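Long-range contacts in RagA protein (Porphyromonas gingivalis, PDB 6SLN), which probably imports oligopeptides across the outer membrane as a TonB-dependent transporter that works together with the lipoprotein RagB: residues G455-Q461 against T502-K508; T192-G196 against S589-D593. One frame throughout, in Å; residues are numbered along the deposited sequence.

Interaction 1. Residues G455-Q461 against T502-K508; sequences GLTLKAQ and TNTAEYK. With 3PE (1,2-Distearoyl-sn-glycerophosphoethanolamine), chain G.
Gly-455 enters the pairing at phi/psi 86/-38, where a side chain would clash with Lys-508 O; its O accepts a weak hydrogen bond from Lys-508 N (3.4 Å). The two segments run extended and antiparallel, axes 4.7 Å apart at 167°, Thr-457 opposite Glu-506 and Gln-461 opposite Thr-502. Leu-456 (t, chi2 near 50°) places CB 4.2 Å from Tyr-507 CD1, the tyrosine edge lying against Leu-456 N. Thr-457 and Glu-506 form a hydrogen-bonded pair, N to O 2.8 Å in both directions; Glu-506 OE1 receives Lys-508 NZ in a very short 2.4 Å salt bridge. This is the meander of a transmembrane beta-barrel, with polar Thr-457, Lys-459, Gln-461, Thr-502, Thr-504 and Glu-506 on one face. On the other, Leu-458 (m, t) brings CD2 within 3.6 Å of Ala-505 CB. Lys-459 N reaches Thr-504 O at 2.8 Å, and Thr-504 N returns to Lys-459 O at 3.0 Å; the lysine makes a cation-pi contact with Phe-447. Ala-460 CB lies 3.4 Å from Asn-503 OD1. Ala-460 CB is 3.6 Å from 3PE C29, and Asn-503 ND2 is 3.6 Å from 3PE C35. Gln-461 and Thr-502 exchange two 3.0 Å backbone hydrogen bonds, N to O.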
loop_
_atom_site.group_PDB
_atom_site.type_symbol
_atom_site.label_atom_id
_atom_site.label_comp_id
_atom_site.label_asym_id
_atom_site.label_seq_id
_atom_site.Cartn_x
_atom_site.Cartn_y
_atom_site.Cartn_z
ATOM N N GLY A 455 -32.441 31.378 -29.701
ATOM C CA GLY A 455 -31.427 32.099 -28.942
ATOM C C GLY A 455 -30.955 31.406 -27.676
ATOM O O GLY A 455 -29.766 31.448 -27.350
ATOM N N LEU A 456 -31.874 30.757 -26.962
ATOM C CA LEU A 456 -31.562 30.121 -25.686
ATOM C C LEU A 456 -30.786 28.819 -25.883
ATOM O O LEU A 456 -31.259 27.903 -26.561
ATOM C CB LEU A 456 -32.844 29.849 -24.909
ATOM C CG LEU A 456 -32.529 29.249 -23.545
ATOM C CD1 LEU A 456 -31.478 30.100 -22.850
ATOM C CD2 LEU A 456 -33.779 29.137 -22.697
ATOM N N THR A 457 -29.614 28.723 -25.257
ATOM C CA THR A 457 -28.830 27.495 -25.242
ATOM C C THR A 457 -28.434 27.191 -23.803
ATOM O O THR A 457 -27.872 28.053 -23.117
ATOM C CB THR A 457 -27.595 27.622 -26.134
ATOM O OG1 THR A 457 -28.015 27.952 -27.460
ATOM C CG2 THR A 457 -26.824 26.310 -26.175
ATOM N N LEU A 458 -28.749 25.978 -23.341
ATOM C CA LEU A 458 -28.413 25.509 -21.999
ATOM C C LEU A 458 -27.427 24.360 -22.144
ATOM O O LEU A 458 -27.801 23.284 -22.619
ATOM C CB LEU A 458 -29.659 25.044 -21.247
ATOM C CG LEU A 458 -30.931 25.849 -21.484
ATOM C CD1 LEU A 458 -32.093 25.209 -20.779
ATOM C CD2 LEU A 458 -30.738 27.255 -20.981
ATOM N N LYS A 459 -26.181 24.573 -21.734
ATOM C CA LYS A 459 -25.160 23.542 -21.849
ATOM C C LYS A 459 -24.837 22.973 -20.477
ATOM O O LYS A 459 -24.366 23.695 -19.591
ATOM C CB LYS A 459 -23.895 24.071 -22.512
ATOM C CG LYS A 459 -22.986 22.948 -22.959
ATOM C CD LYS A 459 -21.984 23.419 -24.001
ATOM C CE LYS A 459 -20.607 22.796 -23.776
ATOM N NZ LYS A 459 -19.655 23.187 -24.855
ATOM N N ALA A 460 -25.086 21.680 -20.315
ATOM C CA ALA A 460 -24.605 20.921 -19.175
ATOM C C ALA A 460 -23.385 20.120 -19.621
ATOM O O ALA A 460 -23.414 19.471 -20.672
ATOM C CB ALA A 460 -25.699 19.997 -18.633
ATOM N N GLN A 461 -22.314 20.177 -18.836
ATOM C CA GLN A 461 -21.082 19.478 -19.167
ATOM C C GLN A 461 -20.468 18.927 -17.887
ATOM O O GLN A 461 -20.466 19.592 -16.848
ATOM C CB GLN A 461 -20.093 20.394 -19.903
ATOM C CG GLN A 461 -18.698 19.797 -20.030
ATOM C CD GLN A 461 -17.986 20.204 -21.301
ATOM O OE1 GLN A 461 -17.820 19.392 -22.215
ATOM N NE2 GLN A 461 -17.546 21.458 -21.365
ATOM N N THR A 502 -19.926 22.031 -15.268
ATOM C CA THR A 502 -20.142 23.391 -15.735
ATOM C C THR A 502 -21.506 23.478 -16.399
ATOM O O THR A 502 -21.798 22.719 -17.328
ATOM C CB THR A 502 -19.061 23.837 -16.720
ATOM O OG1 THR A 502 -17.787 23.819 -16.069
ATOM C CG2 THR A 502 -19.360 25.260 -17.214
ATOM N N ASN A 503 -22.322 24.425 -15.944
ATOM C CA ASN A 503 -23.708 24.532 -16.375
ATOM C C ASN A 503 -23.996 25.980 -16.739
ATOM O O ASN A 503 -23.872 26.872 -15.893
ATOM C CB ASN A 503 -24.642 24.030 -15.272
ATOM C CG ASN A 503 -24.486 22.542 -15.032
ATOM O OD1 ASN A 503 -24.754 21.736 -15.924
ATOM N ND2 ASN A 503 -24.026 22.169 -13.842
ATOM N N THR A 504 -24.366 26.217 -17.997
ATOM C CA THR A 504 -24.484 27.573 -18.505
ATOM C C THR A 504 -25.753 27.740 -19.317
ATOM O O THR A 504 -26.140 26.854 -20.081
ATOM C CB THR A 504 -23.288 27.961 -19.391
ATOM O OG1 THR A 504 -23.218 27.080 -20.522
ATOM C CG2 THR A 504 -21.990 27.896 -18.599
ATOM N N ALA A 505 -26.368 28.904 -19.170
ATOM C CA ALA A 505 -27.519 29.303 -19.964
ATOM C C ALA A 505 -27.126 30.556 -20.725
ATOM O O ALA A 505 -26.663 31.530 -20.121
ATOM C CB ALA A 505 -28.737 29.552 -19.079
ATOM N N GLU A 506 -27.260 30.515 -22.048
ATOM C CA GLU A 506 -26.888 31.630 -22.906
ATOM C C GLU A 506 -28.108 32.043 -23.709
ATOM O O GLU A 506 -28.747 31.202 -24.350
ATOM C CB GLU A 506 -25.728 31.274 -23.852
ATOM C CG GLU A 506 -25.268 32.448 -24.714
ATOM C CD GLU A 506 -24.299 32.049 -25.812
ATOM O OE1 GLU A 506 -24.757 31.486 -26.832
ATOM O OE2 GLU A 506 -23.084 32.310 -25.660
ATOM N N TYR A 507 -28.429 33.331 -23.666
ATOM C CA TYR A 507 -29.526 33.885 -24.438
ATOM C C TYR A 507 -28.973 34.971 -25.346
ATOM O O TYR A 507 -28.429 35.968 -24.863
ATOM C CB TYR A 507 -30.613 34.440 -23.522
ATOM C CG TYR A 507 -31.874 34.805 -24.254
ATOM C CD1 TYR A 507 -32.363 33.992 -25.264
ATOM C CD2 TYR A 507 -32.573 35.972 -23.946
ATOM C CE1 TYR A 507 -33.513 34.327 -25.943
ATOM C CE2 TYR A 507 -33.720 36.309 -24.620
ATOM C CZ TYR A 507 -34.183 35.480 -25.620
ATOM O OH TYR A 507 -35.325 35.794 -26.308
ATOM N N LYS A 508 -29.070 34.745 -26.652
ATOM C CA LYS A 508 -28.762 35.734 -27.673
ATOM C C LYS A 508 -30.078 36.218 -28.261
ATOM O O LYS A 508 -30.938 35.404 -28.614
ATOM C CB LYS A 508 -27.896 35.140 -28.787
ATOM C CG LYS A 508 -26.465 34.822 -28.407
ATOM C CD LYS A 508 -25.642 34.415 -29.630
ATOM C CE LYS A 508 -25.767 32.921 -29.925
ATOM N NZ LYS A 508 -24.805 32.096 -29.132
HETATM C C1 3PE G . -21.886 21.255 -4.084
HETATM C C2 3PE G . -22.565 21.154 -5.433
HETATM C C3 3PE G . -22.785 22.570 -5.995
HETATM O O31 3PE G . -23.518 22.524 -7.190
HETATM O O32 3PE G . -25.042 23.966 -6.399
HETATM C C31 3PE G . -24.780 23.144 -7.208
HETATM C C32 3PE G . -25.832 22.745 -8.260
HETATM C C33 3PE G . -26.000 23.768 -9.387
HETATM C C34 3PE G . -27.215 23.407 -10.250
HETATM C C35 3PE G . -26.822 22.766 -11.587
HETATM C C36 3PE G . -27.753 23.265 -12.696
HETATM C C37 3PE G . -27.909 22.230 -13.816
HETATM C C38 3PE G . -28.823 22.803 -14.906
HETATM C C39 3PE G . -28.823 21.877 -16.116
HETATM C C3A 3PE G . -29.363 22.605 -17.345
HETATM C C3B 3PE G . -28.781 21.978 -18.615
HETATM O O21 3PE G . -21.695 20.352 -6.198
HETATM O O22 3PE G . -22.587 18.354 -6.678
HETATM C C21 3PE G . -22.320 19.434 -7.063
HETATM C C22 3PE G . -22.647 19.799 -8.514
HETATM C C23 3PE G . -23.305 18.633 -9.258
HETATM C C24 3PE G . -24.402 19.217 -10.156
HETATM C C25 3PE G . -24.248 18.815 -11.626
HETATM C C26 3PE G . -25.601 18.948 -12.343
HETATM C C27 3PE G . -25.526 18.281 -13.718
HETATM C C28 3PE G . -26.853 18.396 -14.477
HETATM C C29 3PE G . -26.728 17.821 -15.897
HETATM C C2A 3PE G . -28.012 17.113 -16.349
HETATM C C2B 3PE G . -28.397 17.390 -17.819
HETATM C C2C 3PE G . -28.938 16.101 -18.476
HETATM C C2D 3PE G . -29.443 16.286 -19.922
#

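Interaction 2. Residues T192-G196 against S589-D593; sequences TSIYG and SVRND
The guanidinium of Arg-591 supplies the polar core: NE donates to Ser-193 O at 3.0 Å and NH2 to the same oxygen at 3.3 Å, while NH1 meets Asp-593 OD1 in a 2.6 Å salt bridge and donates to Asp-593 OD2 at 3.0 Å. This is a plug-to-wall contact of a TonB-dependent transporter, in which a loop of the plug domain rests on an inward-facing row of side chains of the beta-barrel. The loop residues Thr-192 to Tyr-195 form a type I beta turn, with Ser-193 at phi/psi -79/-23 and Ile-194 at -96/9, so that three successive carbonyls gather around the arginine. Strand 589-593 is fully extended, and Ser-589, Arg-591 and Asp-593 direct CA-to-CB toward the loop. Asp-593 OD1 has a further partner in Ser-571 OG of the adjoining strand.

Arg-591 takes chi1 p, chi2 t and chi3 p, with chi4 near -131°, bringing the guanidinium edge to Ser-193 O and one face to Tyr-195 O. The latter oxygen sits 3.1 Å from Arg-591 CZ, too poorly angled for hydrogen bonding. Farther out, Ile-194 points away from the strand and packs on Phe-573 and Arg-575, while Tyr-195 packs on Val-203 and Phe-205 within the plug. Gly-196 fits because a CB there would collide with Arg-591 NH1 and Asp-593 OD2; its CA comes 3.5 Å from Arg-591 NH1. At the other end of the contact Ser-193 CB approaches Ser-589 OG to 3.3 Å.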
loop_
_atom_site.group_PDB
_atom_site.type_symbol
_atom_site.label_atom_id
_atom_site.label_comp_id
_atom_site.label_asym_id
_atom_site.label_seq_id
_atom_site.Cartn_x
_atom_site.Cartn_y
_atom_site.Cartn_z
ATOM N N THR A 192 -10.766 36.133 -19.999
ATOM C CA THR A 192 -10.733 35.038 -19.038
ATOM C C THR A 192 -11.850 35.148 -18.011
ATOM O O THR A 192 -11.681 34.738 -16.864
ATOM C CB THR A 192 -9.385 34.986 -18.322
ATOM O OG1 THR A 192 -9.289 36.066 -17.387
ATOM C CG2 THR A 192 -8.265 35.109 -19.309
ATOM N N SER A 193 -12.991 35.706 -18.399
ATOM C CA SER A 193 -14.020 36.013 -17.414
ATOM C C SER A 193 -14.843 34.796 -16.981
ATOM O O SER A 193 -15.397 34.813 -15.876
ATOM C CB SER A 193 -14.931 37.103 -17.955
ATOM O OG SER A 193 -15.249 36.861 -19.307
ATOM N N ILE A 194 -14.913 33.732 -17.785
ATOM C CA ILE A 194 -15.719 32.566 -17.428
ATOM C C ILE A 194 -14.897 31.458 -16.755
ATOM O O ILE A 194 -15.423 30.371 -16.509
ATOM C CB ILE A 194 -16.476 32.030 -18.652
ATOM C CG1 ILE A 194 -15.517 31.339 -19.619
ATOM C CG2 ILE A 194 -17.208 33.159 -19.348
ATOM C CD1 ILE A 194 -16.135 30.998 -20.975
ATOM N N TYR A 195 -13.637 31.720 -16.411
ATOM C CA TYR A 195 -12.790 30.783 -15.675
ATOM C C TYR A 195 -12.460 31.370 -14.303
ATOM O O TYR A 195 -12.583 32.580 -14.079
ATOM C CB TYR A 195 -11.517 30.460 -16.484
ATOM C CG TYR A 195 -11.869 30.200 -17.930
ATOM C CD1 TYR A 195 -12.403 28.986 -18.319
ATOM C CD2 TYR A 195 -11.748 31.193 -18.889
ATOM C CE1 TYR A 195 -12.764 28.742 -19.635
ATOM C CE2 TYR A 195 -12.121 30.968 -20.206
ATOM C CZ TYR A 195 -12.629 29.736 -20.573
ATOM O OH TYR A 195 -13.000 29.494 -21.879
ATOM N N GLY A 196 -12.067 30.513 -13.360
ATOM C CA GLY A 196 -11.864 31.074 -12.039
ATOM C C GLY A 196 -11.103 30.344 -10.951
ATOM O O GLY A 196 -11.337 30.610 -9.769
ATOM N N SER A 589 -18.605 41.358 -17.401
ATOM C CA SER A 589 -18.603 40.087 -16.697
ATOM C C SER A 589 -18.620 40.347 -15.196
ATOM O O SER A 589 -17.943 41.260 -14.716
ATOM C CB SER A 589 -17.376 39.258 -17.083
ATOM O OG SER A 589 -16.264 39.531 -16.240
ATOM N N VAL A 590 -19.423 39.574 -14.463
ATOM C CA VAL A 590 -19.312 39.494 -13.011
ATOM C C VAL A 590 -19.407 38.024 -12.625
ATOM O O VAL A 590 -20.080 37.231 -13.288
ATOM C CB VAL A 590 -20.370 40.348 -12.265
ATOM C CG1 VAL A 590 -21.757 39.844 -12.527
ATOM C CG2 VAL A 590 -20.088 40.367 -10.763
ATOM N N ARG A 591 -18.705 37.658 -11.557
ATOM C CA ARG A 591 -18.627 36.265 -11.146
ATOM C C ARG A 591 -18.298 36.224 -9.663
ATOM O O ARG A 591 -17.773 37.189 -9.099
ATOM C CB ARG A 591 -17.564 35.516 -11.942
ATOM C CG ARG A 591 -16.173 35.988 -11.548
ATOM C CD ARG A 591 -15.128 34.919 -11.729
ATOM N NE ARG A 591 -15.432 34.130 -12.905
ATOM C CZ ARG A 591 -15.445 32.814 -12.907
ATOM N NH1 ARG A 591 -15.148 32.169 -11.793
ATOM N NH2 ARG A 591 -15.742 32.159 -14.020
ATOM N N ASN A 592 -18.608 35.091 -9.037
ATOM C CA ASN A 592 -18.268 34.881 -7.642
ATOM C C ASN A 592 -17.643 33.508 -7.497
ATOM O O ASN A 592 -18.117 32.538 -8.096
ATOM C CB ASN A 592 -19.491 34.994 -6.738
ATOM C CG ASN A 592 -19.201 34.566 -5.317
ATOM O OD1 ASN A 592 -19.299 33.392 -4.985
ATOM N ND2 ASN A 592 -18.827 35.515 -4.476
ATOM N N ASP A 593 -16.587 33.437 -6.687
ATOM C CA ASP A 593 -15.784 32.232 -6.510
ATOM C C ASP A 593 -15.591 31.963 -5.027
ATOM O O ASP A 593 -15.265 32.877 -4.262
ATOM C CB ASP A 593 -14.408 32.368 -7.177
ATOM C CG ASP A 593 -14.489 32.399 -8.677
ATOM O OD1 ASP A 593 -15.237 31.567 -9.221
ATOM O OD2 ASP A 593 -13.813 33.241 -9.312
#

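In the fold
Both contacts involve the same barrel sheet, with strands 515-540 and 561-580 lying between strand 487-510 of interaction 1 and strand 584-595 of interaction 2. Their centres are 16 Å apart and their nearest atoms about 6 Å, without touching. Interaction 1 is built from neighbouring wall strands and presents Ala-460 and Asn-503 to the bound phospholipid, whose pocket continues onto the intervening strands through His-523, Tyr-525 and Leu-570. Interaction 2 instead joins the inner surface of the wall to the plug; the side chain of Asp-593 is about 12 Å from the bound 3PE. The wall thus meets lipid on its outside and plug on its inside.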